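Local coordinates for protein lipoteichoic acid primase (Listeria monocytogenes, PDB 4UOP) that has an extracellular catalytic domain that belongs to the sulfatase family and holds a magnesium ion, at residues Tyr389-Ser394 against Lys416-Ser421. Numbering follows the deposited sequence.
Sequences YQPDES and KRFDAS
The rings of Tyr389 and Phe418 meet at an oblique angle, with planes at 76° and centroids 5.8 Å apart. One ring carbon of the tyrosine does most of the touching: Tyr389 CE2 lies 3.6 Å from Phe418 CD1 and is also near CG and CB of the phenylalanine. Farther out along the same flank of the Phe418 ring, Pro391 adds an aliphatic patch, its CB 3.9 Å and its CG 4.0 Å from Phe418 CE1. Tyr389 CE2 and Pro391 CB thus lie on one side of the Phe418 ring plane. A third ring, that of Phe395, meets both Tyr389 and Phe418 and extends the aromatic cluster.

Phe418 suits its place because a long, flat, apolar side chain can bridge from helix 412-433 to the end of strand 387-390 and to Pro391 just beyond it; its chi1 of 161° sets CG anti to the backbone N and carries the ring out to both partners. Tyr389, its chi1 of 174° extending the ring toward the helix, gives its ring carbons to this cluster, while its hydroxyl hydrogen-bonds to the carbonyl oxygen of Phe395, so the polar end of a buried residue is satisfied. Proline, whose ring restricts the backbone phi and leaves little conformational freedom to lose, offers a compact apolar surface just where the strand ends.

The small antiparallel sheet, well away from the magnesium site, is thus held against the C-terminal helix at this point by an apolar contact, resting on shape fit, dispersion and surface withdrawn from water, with the tyrosine hydroxyl bonded to Phe395 O of the same subunit rather than to the helix.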
ATOM      1  N   TYR B 389      -1.498 -16.165  13.694  1.00 20.96           N
ATOM      2  CA  TYR B 389      -0.384 -16.702  12.942  1.00 20.52           C
ATOM      3  C   TYR B 389       0.153 -15.652  11.982  1.00 21.15           C
ATOM      4  O   TYR B 389      -0.612 -14.926  11.358  1.00 19.34           O
ATOM      5  CB  TYR B 389      -0.771 -17.962  12.159  1.00 20.40           C
ATOM      6  CG  TYR B 389       0.371 -18.382  11.293  1.00 20.08           C
ATOM      7  CD1 TYR B 389       1.474 -19.008  11.843  1.00 20.51           C
ATOM      8  CD2 TYR B 389       0.394 -18.072   9.940  1.00 21.36           C
ATOM      9  CE1 TYR B 389       2.559 -19.363  11.064  1.00 20.52           C
ATOM     10  CE2 TYR B 389       1.479 -18.422   9.146  1.00 21.78           C
ATOM     11  CZ  TYR B 389       2.558 -19.068   9.718  1.00 21.62           C
ATOM     12  OH  TYR B 389       3.654 -19.405   8.953  1.00 22.19           O
ATOM     13  N   GLN B 390       1.479 -15.585  11.872  1.00 21.65           N
ATOM     14  CA  GLN B 390       2.138 -14.711  10.902  1.00 24.78           C
ATOM     15  C   GLN B 390       3.307 -15.463  10.265  1.00 23.90           C
ATOM     16  O   GLN B 390       4.180 -15.956  10.975  1.00 23.11           O
ATOM     17  CB  GLN B 390       2.640 -13.453  11.605  1.00 27.51           C
ATOM     18  CG  GLN B 390       3.182 -12.374  10.686  1.00 31.62           C
ATOM     19  CD  GLN B 390       3.713 -11.164  11.447  1.00 34.93           C
ATOM     20  OE1 GLN B 390       4.703 -10.541  11.037  1.00 40.54           O
ATOM     21  NE2 GLN B 390       3.069 -10.833  12.557  1.00 35.05           N
ATOM     22  N   PRO B 391       3.321 -15.566   8.928  1.00 24.99           N
ATOM     23  CA  PRO B 391       4.470 -16.214   8.290  1.00 26.22           C
ATOM     24  C   PRO B 391       5.675 -15.302   8.243  1.00 27.79           C
ATOM     25  O   PRO B 391       5.570 -14.103   8.554  1.00 28.01           O
ATOM     26  CB  PRO B 391       3.963 -16.499   6.881  1.00 25.70           C
ATOM     27  CG  PRO B 391       2.990 -15.398   6.621  1.00 25.60           C
ATOM     28  CD  PRO B 391       2.321 -15.128   7.943  1.00 24.50           C
ATOM     29  N   ASP B 392       6.817 -15.875   7.877  1.00 31.77           N
ATOM     30  CA  ASP B 392       8.028 -15.098   7.636  1.00 36.35           C
ATOM     31  C   ASP B 392       8.501 -15.422   6.205  1.00 37.66           C
ATOM     32  O   ASP B 392       7.779 -15.125   5.252  1.00 37.01           O
ATOM     33  CB  ASP B 392       9.077 -15.392   8.718  1.00 39.11           C
ATOM     34  CG  ASP B 392      10.168 -14.338   8.778  1.00 42.01           C
ATOM     35  OD1 ASP B 392      10.240 -13.491   7.861  1.00 45.33           O
ATOM     36  OD2 ASP B 392      10.950 -14.349   9.751  1.00 47.53           O
ATOM     37  N   GLU B 393       9.671 -16.038   6.035  1.00 38.25           N
ATOM     38  CA  GLU B 393      10.148 -16.414   4.696  1.00 41.02           C
ATOM     39  C   GLU B 393       9.292 -17.534   4.126  1.00 37.67           C
ATOM     40  O   GLU B 393       9.172 -17.680   2.917  1.00 36.93           O
ATOM     41  CB  GLU B 393      11.611 -16.886   4.731  1.00 45.14           C
ATOM     42  CG  GLU B 393      12.579 -15.946   5.435  1.00 49.47           C
ATOM     43  CD  GLU B 393      12.892 -16.356   6.866  1.00 54.99           C
ATOM     44  OE1 GLU B 393      13.159 -17.556   7.105  1.00 58.74           O
ATOM     45  OE2 GLU B 393      12.890 -15.473   7.752  1.00 59.69           O
ATOM     46  N   SER B 394       8.716 -18.326   5.021  1.00 36.13           N
ATOM     47  CA  SER B 394       7.900 -19.466   4.663  1.00 33.58           C
ATOM     48  C   SER B 394       6.924 -19.712   5.800  1.00 31.59           C
ATOM     49  O   SER B 394       6.981 -19.044   6.833  1.00 29.15           O
ATOM     50  CB  SER B 394       8.779 -20.709   4.492  1.00 34.16           C
ATOM     51  OG  SER B 394       9.337 -21.115   5.736  1.00 34.20           O
ATOM     52  N   LYS B 416      -3.359 -25.393   7.631  1.00 29.88           N
ATOM     53  CA  LYS B 416      -4.562 -25.329   6.804  1.00 30.76           C
ATOM     54  C   LYS B 416      -5.142 -23.910   6.729  1.00 28.98           C
ATOM     55  O   LYS B 416      -5.555 -23.472   5.661  1.00 25.67           O
ATOM     56  CB  LYS B 416      -5.621 -26.309   7.299  1.00 34.11           C
ATOM     57  CG  LYS B 416      -5.376 -27.719   6.799  1.00 38.81           C
ATOM     58  CD  LYS B 416      -6.223 -28.743   7.535  1.00 42.58           C
ATOM     59  CE  LYS B 416      -5.782 -30.159   7.190  1.00 45.67           C
ATOM     60  NZ  LYS B 416      -6.598 -31.166   7.924  1.00 48.58           N
ATOM     61  N   ARG B 417      -5.160 -23.198   7.854  1.00 27.19           N
ATOM     62  CA  ARG B 417      -5.677 -21.829   7.861  1.00 26.49           C
ATOM     63  C   ARG B 417      -4.757 -20.860   7.133  1.00 24.82           C
ATOM     64  O   ARG B 417      -5.237 -19.910   6.525  1.00 23.08           O
ATOM     65  CB  ARG B 417      -5.939 -21.342   9.286  1.00 27.79           C
ATOM     66  CG  ARG B 417      -7.150 -21.994   9.922  1.00 30.08           C
ATOM     67  CD  ARG B 417      -7.501 -21.341  11.244  1.00 33.08           C
ATOM     68  NE  ARG B 417      -8.500 -22.115  11.968  1.00 36.00           N
ATOM     69  CZ  ARG B 417      -8.251 -22.974  12.958  1.00 38.83           C
ATOM     70  NH1 ARG B 417      -7.015 -23.194  13.407  1.00 39.67           N
ATOM     71  NH2 ARG B 417      -9.267 -23.624  13.517  1.00 40.73           N
ATOM     72  N   PHE B 418      -3.446 -21.093   7.205  1.00 23.33           N
ATOM     73  CA  PHE B 418      -2.490 -20.291   6.450  1.00 24.47           C
ATOM     74  C   PHE B 418      -2.708 -20.462   4.952  1.00 23.76           C
ATOM     75  O   PHE B 418      -2.795 -19.483   4.205  1.00 22.21           O
ATOM     76  CB  PHE B 418      -1.053 -20.668   6.829  1.00 25.03           C
ATOM     77  CG  PHE B 418      -0.028 -20.237   5.822  1.00 26.16           C
ATOM     78  CD1 PHE B 418       0.398 -18.921   5.766  1.00 26.14           C
ATOM     79  CD2 PHE B 418       0.513 -21.159   4.929  1.00 27.67           C
ATOM     80  CE1 PHE B 418       1.350 -18.526   4.842  1.00 27.60           C
ATOM     81  CE2 PHE B 418       1.459 -20.772   4.004  1.00 28.06           C
ATOM     82  CZ  PHE B 418       1.881 -19.453   3.962  1.00 28.94           C
ATOM     83  N   ASP B 419      -2.820 -21.716   4.516  1.00 24.43           N
ATOM     84  CA  ASP B 419      -3.072 -22.011   3.106  1.00 25.66           C
ATOM     85  C   ASP B 419      -4.420 -21.464   2.638  1.00 24.33           C
ATOM     86  O   ASP B 419      -4.509 -20.841   1.578  1.00 25.15           O
ATOM     87  CB  ASP B 419      -3.021 -23.529   2.856  1.00 27.51           C
ATOM     88  CG  ASP B 419      -1.617 -24.101   2.974  1.00 30.10           C
ATOM     89  OD1 ASP B 419      -0.634 -23.389   2.674  1.00 32.47           O
ATOM     90  OD2 ASP B 419      -1.492 -25.287   3.340  1.00 34.17           O
ATOM     91  N   ALA B 420      -5.466 -21.708   3.416  1.00 21.99           N
ATOM     92  CA  ALA B 420      -6.788 -21.153   3.127  1.00 22.17           C
ATOM     93  C   ALA B 420      -6.760 -19.629   3.055  1.00 22.15           C
ATOM     94  O   ALA B 420      -7.330 -19.034   2.141  1.00 23.25           O
ATOM     95  CB  ALA B 420      -7.779 -21.593   4.167  1.00 22.29           C
ATOM     96  N   SER B 421      -6.112 -18.991   4.022  1.00 22.41           N
ATOM     97  CA  SER B 421      -6.021 -17.523   4.001  1.00 22.84           C
ATOM     98  C   SER B 421      -5.409 -17.010   2.700  1.00 23.48           C
ATOM     99  O   SER B 421      -5.941 -16.101   2.066  1.00 25.17           O
ATOM    100  CB  SER B 421      -5.231 -17.016   5.199  1.00 22.54           C
ATOM    101  OG  SER B 421      -5.942 -17.244   6.397  1.00 22.76           O
TER